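Local coordinates for CofB (Escherichia coli, PDB 5AX6), which forms the homotrimeric minor pilin of the CFA/III type IVb pilus of enterotoxigenic E. coli and probably takes part in initiating pilus assembly, at the interface of chains A and B. Residues are numbered along the deposited sequence; one frame, centred on the assembly and turned at random. Chains: chain A/B, CofB.

Contact 1: the interface of chains A and B. Residues chain A 426-427, 429; chain B 444-447.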
# COMPACT_ATOMS: atom_id res chain seq x y z
N LEU A 426 7.14 37.56 25.36
CA LEU A 426 8.37 36.86 25.71
C LEU A 426 9.64 37.56 25.19
O LEU A 426 10.68 37.53 25.83
CB LEU A 426 8.31 35.43 25.17
CG LEU A 426 9.53 34.52 25.35
CD1 LEU A 426 9.89 34.38 26.84
CD2 LEU A 426 9.26 33.17 24.68
N ALA A 427 9.54 38.21 24.03
CA ALA A 427 10.70 38.86 23.44
C ALA A 427 11.08 40.16 24.15
O ALA A 427 12.17 40.70 23.94
CB ALA A 427 10.47 39.13 21.94
N ASN A 429 10.56 40.63 27.81
CA ASN A 429 10.38 40.45 29.26
C ASN A 429 11.34 41.29 30.13
O ASN A 429 11.00 41.66 31.24
CB ASN A 429 10.50 38.97 29.64
CG ASN A 429 9.22 38.17 29.36
OD1 ASN A 429 8.17 38.75 29.04
ND2 ASN A 429 9.30 36.84 29.48
N ILE B 444 12.91 36.17 32.11
CA ILE B 444 13.59 35.39 31.09
C ILE B 444 13.07 35.81 29.73
O ILE B 444 11.87 35.80 29.47
CB ILE B 444 13.40 33.87 31.31
CG1 ILE B 444 14.06 33.46 32.64
CG2 ILE B 444 14.05 33.09 30.17
CD1 ILE B 444 13.60 32.10 33.22
N GLN B 445 13.99 36.21 28.86
CA GLN B 445 13.65 36.74 27.55
C GLN B 445 14.18 35.82 26.46
O GLN B 445 15.27 35.27 26.59
CB GLN B 445 14.23 38.15 27.38
CG GLN B 445 13.76 38.90 26.13
CD GLN B 445 14.14 40.38 26.22
OE1 GLN B 445 13.64 41.11 27.07
NE2 GLN B 445 15.05 40.80 25.35
N VAL B 446 13.39 35.67 25.40
CA VAL B 446 13.80 34.91 24.24
C VAL B 446 13.70 35.80 23.03
O VAL B 446 12.65 36.40 22.78
CB VAL B 446 12.91 33.65 24.04
CG1 VAL B 446 13.19 33.00 22.68
CG2 VAL B 446 13.14 32.66 25.21
N ASN B 447 14.79 35.86 22.28
CA ASN B 447 14.86 36.63 21.04
C ASN B 447 15.43 35.77 19.92
O ASN B 447 16.00 34.72 20.18
CB ASN B 447 15.73 37.87 21.23
CG ASN B 447 15.22 38.76 22.35
OD1 ASN B 447 15.77 38.77 23.46
ND2 ASN B 447 14.14 39.48 22.08
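A 3-10 turn of the CofB C-terminal domain, residues 426-428 of chain A, docks on strand 438-448 of chain B, with A:Ala427 and A:Leu426 meeting B:Val446 and B:Asn447. The strand backbone turns polar groups toward the turn and the loop residue after it. B:Ile444 O receives ND2 of the A:Asn429 amide at 2.8 Å; that donor is tilted 25° from the carbonyl plane. Two residues along, B:Val446 N reaches A:Leu426 O at 3.3 Å, a weak bond. Between them the isobutyl group of A:Leu426 slants across the B:Val446 side chain, its CG 3.7 Å from B:Val446 CB. Its chi1 of 177° sets CG opposite the backbone N and points the branch at the strand, where CD1 also lies 3.6 Å from B:Ile444 O. A further bond comes from a side-chain amide of chain B. B:Asn447 ND2 donates to A:Ala427 O at 3.0 Å, in the carbonyl plane at a C=O...N angle of 121°, as expected for a lone pair. B:Gln445 NE2 donates to B:Asn447 OD1 at 2.9 Å, an in-plane bond within chain B that probably holds the B:Asn447 amide with its N-H end toward A:Ala427. The same glutamine touches chain A directly, its CG 4.1 Å from A:Ala427 CA. With an alanine here, the B:Asn447 amide would probably be freer to rotate away from A:Ala427 O, and the contact of CG with A:Ala427 would be lost. In each copy the turn comes shortly before strand 438-448; across this interface chain A supplies the turn and chain B the strand.

Contact 2: the interface of chains A and B. Residues chain A 283, 296, 312; chain B 285, 296, 314, 324.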
# COMPACT_ATOMS: atom_id res chain seq x y z
N LEU A 283 6.59 1.50 0.08
CA LEU A 283 5.39 1.94 -0.61
C LEU A 283 5.47 3.44 -0.78
O LEU A 283 5.71 4.16 0.19
CB LEU A 283 4.14 1.55 0.17
CG LEU A 283 3.81 0.06 0.29
CD1 LEU A 283 2.84 -0.17 1.44
CD2 LEU A 283 3.22 -0.46 -1.02
N LEU A 296 7.20 5.28 2.23
CA LEU A 296 7.22 4.64 3.54
C LEU A 296 8.02 3.37 3.41
O LEU A 296 7.57 2.40 2.79
CB LEU A 296 5.81 4.30 4.05
CG LEU A 296 5.01 5.30 4.88
CD1 LEU A 296 3.67 4.67 5.30
CD2 LEU A 296 5.84 5.74 6.08
N ILE A 312 9.74 1.71 10.29
CA ILE A 312 9.31 2.36 9.05
C ILE A 312 9.85 3.78 9.03
O ILE A 312 9.87 4.45 10.06
CB ILE A 312 7.78 2.42 8.95
CG1 ILE A 312 7.20 1.02 8.98
CG2 ILE A 312 7.38 3.16 7.66
CD1 ILE A 312 7.83 0.13 7.97
N TRP B 285 5.14 -4.55 5.76
CA TRP B 285 6.49 -4.61 5.23
C TRP B 285 7.23 -5.78 5.89
O TRP B 285 7.11 -5.98 7.10
CB TRP B 285 7.27 -3.32 5.53
CG TRP B 285 6.75 -2.07 4.95
CD1 TRP B 285 7.27 -1.38 3.90
CD2 TRP B 285 5.63 -1.30 5.42
NE1 TRP B 285 6.52 -0.25 3.65
CE2 TRP B 285 5.51 -0.18 4.57
CE3 TRP B 285 4.69 -1.47 6.45
CZ2 TRP B 285 4.50 0.78 4.73
CZ3 TRP B 285 3.69 -0.53 6.60
CH2 TRP B 285 3.61 0.59 5.75
N LEU B 296 0.70 -1.66 9.02
CA LEU B 296 -0.21 -0.54 9.26
C LEU B 296 -1.62 -1.09 9.14
O LEU B 296 -2.07 -1.40 8.04
CB LEU B 296 -0.01 0.60 8.26
CG LEU B 296 0.96 1.74 8.54
CD1 LEU B 296 0.90 2.77 7.40
CD2 LEU B 296 0.64 2.36 9.90
N LEU B 314 0.27 1.13 13.78
CA LEU B 314 1.51 0.55 13.28
C LEU B 314 2.00 -0.45 14.31
O LEU B 314 2.34 -0.07 15.43
CB LEU B 314 2.56 1.64 13.02
CG LEU B 314 3.91 1.17 12.48
CD1 LEU B 314 3.79 0.52 11.12
CD2 LEU B 314 4.89 2.35 12.42
N MET B 324 7.75 4.60 13.58
CA MET B 324 7.87 5.31 12.31
C MET B 324 8.78 6.53 12.50
O MET B 324 8.58 7.34 13.41
CB MET B 324 6.51 5.76 11.77
CG MET B 324 6.64 6.37 10.36
SD MET B 324 5.13 7.03 9.65
CE MET B 324 4.64 8.20 10.91
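The indole of B:Trp285 has A:Ile312 over one face, with CD1 3.6 Å above the plane and offset toward the rim; A:Leu283 CD1 lies on the opposite side of that plane, near the rim at CZ2, 3.8 Å away. B:Leu296 CD1, from the ring's own chain, sits at the edge and in plane. The setting is the CofB beta-repeat region, where strands of neighbouring copies associate in the trimer. The methyl of A:Ile312 stands 4.0 Å from the centroid of the five-membered ring, a CH-pi contact, and its side chain meets the indole at about a right angle. Its kinked chain, with chi2 at -52°, directs CD1 to the ring while CG1 rests against B:Leu314 CD1.

The ring's N-H faces chain A as well. B:Trp285 NE1 donates to A:Leu296 O at 3.0 Å, but the bond is bent, 136° at the hydrogen, and the donor stands 44° out of the carbonyl plane rather than on a lone pair. The oxygen is itself tilted from the indole plane, toward the side that carries A:Ile312. This bond gives the ring N-H a polar partner and probably helps, with the packing, to set its rotation. A:Leu296 adds its side chain to the rim, with CB 3.8 Å from B:Trp285 CZ2. Its two methyls then part: CD1 meets CD1 of B:Leu296 at 4.0 Å, the two side chains crossing at about a right angle, whereas CD2 faces the thioether SD of B:Met324 at 3.9 Å. The contact between equivalent leucines is consistent with a position near the trimer axis. Backbones join here too: A:Ile312 and B:Met324 form a parallel beta bridge, bringing strand 308-315 of A beside strand 323-325 of B.

Contact 1 and contact 2 belong to one A-B interface, with the centres of their C-alpha atoms about 41 Å apart, and they share no residue or secondary-structure element. Contact 1 is in the C-terminal domain and rests largely on hydrogen bonds; contact 2 is in the beta-repeat region and is mainly apolar. The whole interface is not an exact two-fold; the chains meet through partly different surfaces, as expected in a ring of three copies, although contact 2 draws on some of the same strands from both. Two separated points of attachment should hold the chains in register along the trimer's length and limit pivoting about either one.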